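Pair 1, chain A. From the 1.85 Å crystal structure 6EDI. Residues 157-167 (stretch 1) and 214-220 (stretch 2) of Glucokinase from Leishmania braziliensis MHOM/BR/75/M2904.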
# COMPACT_ATOMS: atom_id res chain seq x y z
N ASP A 157 2.01 -2.80 15.38
CA ASP A 157 2.38 -4.19 15.65
C ASP A 157 2.76 -4.94 14.35
O ASP A 157 3.84 -5.56 14.26
CB ASP A 157 1.25 -4.87 16.47
CG ASP A 157 1.15 -6.38 16.23
OD1 ASP A 157 2.18 -7.08 16.23
OD2 ASP A 157 0.01 -6.86 16.08
N LEU A 158 1.92 -4.87 13.34
CA LEU A 158 2.18 -5.59 12.09
C LEU A 158 3.27 -4.94 11.23
O LEU A 158 3.90 -5.60 10.40
CB LEU A 158 0.89 -5.79 11.29
CG LEU A 158 0.45 -7.24 11.27
CD1 LEU A 158 1.57 -8.05 10.69
CD2 LEU A 158 0.18 -7.68 12.71
N GLU A 159 3.47 -3.64 11.41
CA GLU A 159 4.55 -2.95 10.72
C GLU A 159 5.87 -3.46 11.29
O GLU A 159 6.78 -3.86 10.55
CB GLU A 159 4.40 -1.44 10.91
CG GLU A 159 5.53 -0.59 10.35
CD GLU A 159 5.37 0.87 10.69
OE1 GLU A 159 4.48 1.19 11.50
OE2 GLU A 159 6.15 1.70 10.15
N ALA A 160 5.95 -3.50 12.62
CA ALA A 160 7.14 -4.02 13.27
C ALA A 160 7.36 -5.49 12.91
O ALA A 160 8.48 -5.91 12.72
CB ALA A 160 7.08 -3.82 14.78
N GLY A 161 6.28 -6.26 12.79
CA GLY A 161 6.41 -7.68 12.45
C GLY A 161 7.01 -7.90 11.07
O GLY A 161 7.88 -8.77 10.85
N ALA A 162 6.55 -7.08 10.13
CA ALA A 162 7.08 -7.09 8.77
C ALA A 162 8.57 -6.73 8.76
O ALA A 162 9.36 -7.37 8.05
CB ALA A 162 6.28 -6.16 7.90
N TYR A 163 8.95 -5.71 9.52
CA TYR A 163 10.38 -5.40 9.63
C TYR A 163 11.16 -6.60 10.21
O TYR A 163 12.34 -6.81 9.89
CB TYR A 163 10.63 -4.13 10.46
CG TYR A 163 10.48 -2.84 9.68
CD1 TYR A 163 11.36 -2.53 8.65
CD2 TYR A 163 9.48 -1.92 9.99
CE1 TYR A 163 11.23 -1.35 7.92
CE2 TYR A 163 9.34 -0.73 9.27
CZ TYR A 163 10.23 -0.46 8.24
OH TYR A 163 10.11 0.70 7.51
N GLY A 164 10.51 -7.38 11.06
CA GLY A 164 11.15 -8.56 11.61
C GLY A 164 11.41 -9.60 10.54
O GLY A 164 12.46 -10.25 10.52
N VAL A 165 10.45 -9.76 9.64
CA VAL A 165 10.59 -10.69 8.52
C VAL A 165 11.77 -10.26 7.67
O VAL A 165 12.59 -11.09 7.28
CB VAL A 165 9.35 -10.69 7.64
CG1 VAL A 165 9.53 -11.63 6.46
CG2 VAL A 165 8.13 -11.10 8.47
N LEU A 166 11.84 -8.96 7.40
CA LEU A 166 12.94 -8.42 6.60
C LEU A 166 14.26 -8.66 7.32
O LEU A 166 15.25 -9.05 6.71
CB LEU A 166 12.75 -6.92 6.39
CG LEU A 166 13.94 -6.25 5.72
CD1 LEU A 166 14.13 -6.80 4.32
CD2 LEU A 166 13.73 -4.75 5.68
N ALA A 167 14.26 -8.44 8.63
CA ALA A 167 15.47 -8.63 9.43
C ALA A 167 15.96 -10.06 9.30
O ALA A 167 17.14 -10.31 9.07
CB ALA A 167 15.22 -8.26 10.87
N VAL A 214 -7.00 -9.82 12.30
CA VAL A 214 -6.11 -10.19 11.22
C VAL A 214 -5.29 -8.97 10.87
O VAL A 214 -5.79 -8.02 10.27
CB VAL A 214 -6.87 -10.75 9.99
CG1 VAL A 214 -5.90 -11.07 8.85
CG2 VAL A 214 -7.62 -12.00 10.37
N GLY A 215 -4.02 -8.98 11.28
CA GLY A 215 -3.13 -7.89 10.94
C GLY A 215 -2.59 -7.99 9.52
O GLY A 215 -2.56 -9.07 8.92
N SER A 216 -2.15 -6.85 8.99
CA SER A 216 -1.55 -6.79 7.67
C SER A 216 -0.58 -5.61 7.55
O SER A 216 -0.69 -4.61 8.26
CB SER A 216 -2.63 -6.63 6.61
OG SER A 216 -3.38 -5.49 6.93
N SER A 217 0.38 -5.75 6.64
CA SER A 217 1.38 -4.72 6.37
C SER A 217 2.12 -5.10 5.10
O SER A 217 2.07 -6.24 4.63
CB SER A 217 2.36 -4.57 7.55
OG SER A 217 2.95 -5.81 7.89
N LEU A 218 2.80 -4.13 4.51
CA LEU A 218 3.48 -4.41 3.26
C LEU A 218 4.92 -3.95 3.35
O LEU A 218 5.19 -2.79 3.70
CB LEU A 218 2.78 -3.70 2.09
CG LEU A 218 3.46 -3.80 0.73
CD1 LEU A 218 3.10 -5.11 0.02
CD2 LEU A 218 3.17 -2.58 -0.13
N ILE A 219 5.84 -4.86 3.04
CA ILE A 219 7.23 -4.48 2.90
C ILE A 219 7.38 -4.09 1.43
O ILE A 219 7.27 -4.92 0.53
CB ILE A 219 8.21 -5.61 3.22
CG1 ILE A 219 7.87 -6.28 4.56
CG2 ILE A 219 9.65 -5.07 3.25
CD1 ILE A 219 8.78 -7.42 4.91
N HIS A 220 7.57 -2.80 1.19
CA HIS A 220 7.72 -2.31 -0.19
C HIS A 220 9.20 -2.19 -0.52
O HIS A 220 9.95 -1.59 0.25
CB HIS A 220 7.03 -0.96 -0.35
CG HIS A 220 7.27 -0.31 -1.68
ND1 HIS A 220 6.77 -0.83 -2.86
CD2 HIS A 220 7.94 0.82 -2.01
CE1 HIS A 220 7.13 -0.05 -3.87
NE2 HIS A 220 7.83 0.96 -3.38

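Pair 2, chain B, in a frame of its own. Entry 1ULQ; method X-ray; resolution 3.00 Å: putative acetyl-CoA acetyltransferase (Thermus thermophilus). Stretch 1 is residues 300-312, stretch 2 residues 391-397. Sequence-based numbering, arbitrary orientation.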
# COMPACT_ATOMS: atom_id res chain seq x y z
N PRO B 300 8.93 30.52 -26.37
CA PRO B 300 9.57 31.65 -25.69
C PRO B 300 11.00 31.35 -25.24
O PRO B 300 11.83 32.25 -25.17
CB PRO B 300 8.63 31.90 -24.52
CG PRO B 300 8.20 30.52 -24.17
CD PRO B 300 7.87 29.93 -25.53
N ALA B 301 11.28 30.09 -24.93
CA ALA B 301 12.61 29.69 -24.48
C ALA B 301 13.65 29.81 -25.60
O ALA B 301 14.77 30.28 -25.39
CB ALA B 301 12.56 28.25 -23.94
N THR B 302 13.28 29.37 -26.79
CA THR B 302 14.19 29.43 -27.91
C THR B 302 14.45 30.87 -28.30
O THR B 302 15.57 31.22 -28.63
CB THR B 302 13.63 28.66 -29.11
OG1 THR B 302 13.69 27.26 -28.84
CG2 THR B 302 14.43 28.98 -30.37
N ARG B 303 13.43 31.71 -28.28
CA ARG B 303 13.68 33.09 -28.66
C ARG B 303 14.64 33.72 -27.64
O ARG B 303 15.55 34.45 -28.03
CB ARG B 303 12.38 33.91 -28.76
CG ARG B 303 11.96 34.63 -27.52
CD ARG B 303 11.22 35.91 -27.86
NE ARG B 303 10.51 36.39 -26.68
CZ ARG B 303 9.40 35.82 -26.20
NH1 ARG B 303 8.86 34.75 -26.80
NH2 ARG B 303 8.83 36.31 -25.11
N LYS B 304 14.44 33.43 -26.36
CA LYS B 304 15.31 33.97 -25.31
C LYS B 304 16.74 33.46 -25.45
O LYS B 304 17.69 34.21 -25.26
CB LYS B 304 14.79 33.62 -23.92
CG LYS B 304 13.67 34.50 -23.45
CD LYS B 304 13.69 34.71 -21.94
CE LYS B 304 12.97 33.61 -21.19
NZ LYS B 304 12.78 34.00 -19.77
N ALA B 305 16.89 32.19 -25.78
CA ALA B 305 18.21 31.60 -25.92
C ALA B 305 18.93 32.16 -27.14
O ALA B 305 20.09 32.54 -27.06
CB ALA B 305 18.10 30.09 -26.03
N LEU B 306 18.24 32.21 -28.27
CA LEU B 306 18.84 32.73 -29.48
C LEU B 306 19.28 34.17 -29.25
O LEU B 306 20.41 34.54 -29.58
CB LEU B 306 17.84 32.66 -30.65
CG LEU B 306 17.63 31.28 -31.29
CD1 LEU B 306 16.43 31.32 -32.22
CD2 LEU B 306 18.89 30.87 -32.04
N GLU B 307 18.40 34.97 -28.68
CA GLU B 307 18.71 36.36 -28.41
C GLU B 307 19.96 36.46 -27.54
O GLU B 307 20.85 37.27 -27.82
CB GLU B 307 17.51 37.03 -27.75
CG GLU B 307 17.62 38.52 -27.63
CD GLU B 307 17.94 38.95 -26.22
OE1 GLU B 307 19.01 38.57 -25.70
OE2 GLU B 307 17.11 39.67 -25.63
N ARG B 308 20.03 35.64 -26.50
CA ARG B 308 21.19 35.67 -25.62
C ARG B 308 22.46 35.23 -26.33
O ARG B 308 23.55 35.59 -25.92
CB ARG B 308 20.94 34.79 -24.39
CG ARG B 308 19.85 35.32 -23.45
CD ARG B 308 19.59 34.38 -22.27
NE ARG B 308 18.38 34.73 -21.52
CZ ARG B 308 17.89 34.01 -20.51
NH1 ARG B 308 18.50 32.90 -20.12
NH2 ARG B 308 16.78 34.41 -19.89
N ALA B 309 22.33 34.46 -27.40
CA ALA B 309 23.51 34.00 -28.15
C ALA B 309 23.77 34.92 -29.35
O ALA B 309 24.70 34.70 -30.13
CB ALA B 309 23.31 32.57 -28.63
N GLY B 310 22.95 35.95 -29.48
CA GLY B 310 23.11 36.87 -30.59
C GLY B 310 22.95 36.19 -31.94
O GLY B 310 23.72 36.44 -32.87
N LEU B 311 21.93 35.34 -32.05
CA LEU B 311 21.68 34.64 -33.30
C LEU B 311 20.22 34.71 -33.70
O LEU B 311 19.37 35.13 -32.92
CB LEU B 311 22.12 33.18 -33.17
CG LEU B 311 23.59 32.98 -32.76
CD1 LEU B 311 23.88 31.50 -32.69
CD2 LEU B 311 24.52 33.65 -33.76
N SER B 312 19.94 34.31 -34.94
CA SER B 312 18.59 34.30 -35.49
C SER B 312 18.25 32.83 -35.71
O SER B 312 19.15 32.01 -35.90
CB SER B 312 18.53 35.03 -36.83
OG SER B 312 19.05 36.35 -36.75
N GLN B 391 6.26 24.98 -18.87
CA GLN B 391 7.60 25.56 -18.95
C GLN B 391 8.29 25.13 -20.23
O GLN B 391 7.80 24.27 -20.95
CB GLN B 391 8.47 25.12 -17.77
CG GLN B 391 8.47 26.08 -16.61
CD GLN B 391 9.22 25.54 -15.43
OE1 GLN B 391 8.73 24.69 -14.70
NE2 GLN B 391 10.43 26.04 -15.23
N GLY B 392 9.42 25.75 -20.51
CA GLY B 392 10.18 25.42 -21.70
C GLY B 392 11.63 25.75 -21.47
O GLY B 392 11.95 26.74 -20.81
N ILE B 393 12.53 24.92 -21.99
CA ILE B 393 13.95 25.18 -21.83
C ILE B 393 14.60 24.98 -23.18
O ILE B 393 14.13 24.18 -23.99
CB ILE B 393 14.57 24.23 -20.79
CG1 ILE B 393 16.02 24.60 -20.53
CG2 ILE B 393 14.41 22.79 -21.24
CD1 ILE B 393 16.69 23.74 -19.51
N ALA B 394 15.66 25.74 -23.44
CA ALA B 394 16.38 25.65 -24.71
C ALA B 394 17.86 25.98 -24.50
O ALA B 394 18.22 26.84 -23.68
CB ALA B 394 15.78 26.61 -25.73
N VAL B 395 18.71 25.28 -25.25
CA VAL B 395 20.16 25.47 -25.17
C VAL B 395 20.77 25.60 -26.55
O VAL B 395 20.56 24.73 -27.40
CB VAL B 395 20.80 24.27 -24.48
CG1 VAL B 395 22.31 24.35 -24.60
CG2 VAL B 395 20.38 24.24 -23.04
N VAL B 396 21.51 26.68 -26.79
CA VAL B 396 22.14 26.87 -28.09
C VAL B 396 23.59 26.43 -28.02
O VAL B 396 24.34 26.81 -27.12
CB VAL B 396 22.07 28.33 -28.57
CG1 VAL B 396 22.57 28.42 -29.99
CG2 VAL B 396 20.66 28.84 -28.48
N VAL B 397 23.99 25.64 -29.00
CA VAL B 397 25.34 25.11 -29.05
C VAL B 397 26.04 25.39 -30.39
O VAL B 397 25.42 25.35 -31.46
CB VAL B 397 25.28 23.61 -28.77
CG1 VAL B 397 26.45 22.90 -29.37
CG2 VAL B 397 25.23 23.39 -27.29

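Pair 1 has a hydrogen bond between helix and strand; pair 2 has none. In pair 1, A:Ser217 OG donates to A:Leu158 O at 2.7 Å. That carbonyl also accepts the helical bond from A:Ala162 N, at 3.0 Å from A:Leu158 O, so it serves two donors. In pair 2 the matching strand residue is B:Ala394, which has no hydroxyl. Its CB lies 3.8 Å from B:Ala301 O, a van der Waals contact at the same place.

The shared geometry is a helix lying across a strand. The 14 central residues superpose with an RMSD of 0.9 Å. The axes approach to 7.1 Å in pair 1 and 6.8 Å in pair 2. The crossing angles are -52° and -31°, so the pair 2 elements run closer to parallel. The buried surface is similar, 340 and 322 Å².

The strand presents alternate residues to the helix. A:Gly215, A:Ser217 and A:Ile219 match B:Gly392, B:Ala394 and B:Val396. On the helix, A:Leu158 and A:Ala162 match B:Ala301 and B:Ala305. The closest match is A:Ala162 with B:Ala305, whose CA atoms fall 0.3 Å apart. Both are alanines, and both point toward the strand.

Both pairs have glycine at the first of the three facing strand positions, but its surroundings differ. In pair 1 the leucine lies over it: A:Leu158 CG is 3.6 Å from A:Gly215 C and 3.5 Å from A:Ser216 N. An ideal CB on A:Gly215 would sit 2.3 Å from A:Leu158 CD2, a clash. In pair 2 the smaller B:Ala301 places its CB 3.5 Å from B:Gly392 O. There an ideal CB on the glycine would be 3.7 Å from B:Ala301 CB, so that atom does not exclude it.

The third facing position, A:Ile219 or B:Val396, has the most area covered in each pair. A:Ile219 has chi1 m and chi2 t, and its CD1 meets the helix at A:Ala162, A:Val165 and A:Leu166. Its CD1 comes to 3.2 Å from A:Ala162 O, and its CG1 to 3.7 Å from A:Ala162 CB. The same CD1 lies 4.3 Å from both A:Val165 CB and A:Leu166 CB. B:Val396 is shorter. Its CG2 is 3.8 Å from B:Ala305 CB, and its CB is 4.4 Å from B:Ala309 CB. B:Ala309 matches A:Leu166.

Pair 2 adds a contact past the helix. The chain turns at B:Gly310, with positive phi, in a Schellman motif. B:Leu311 N bonds back to B:Leu306 O at 3.0 Å. B:Leu311 CD1 then packs 4.3 Å from B:Val396 CG1. In pair 1 the helix continues beyond A:Ala167.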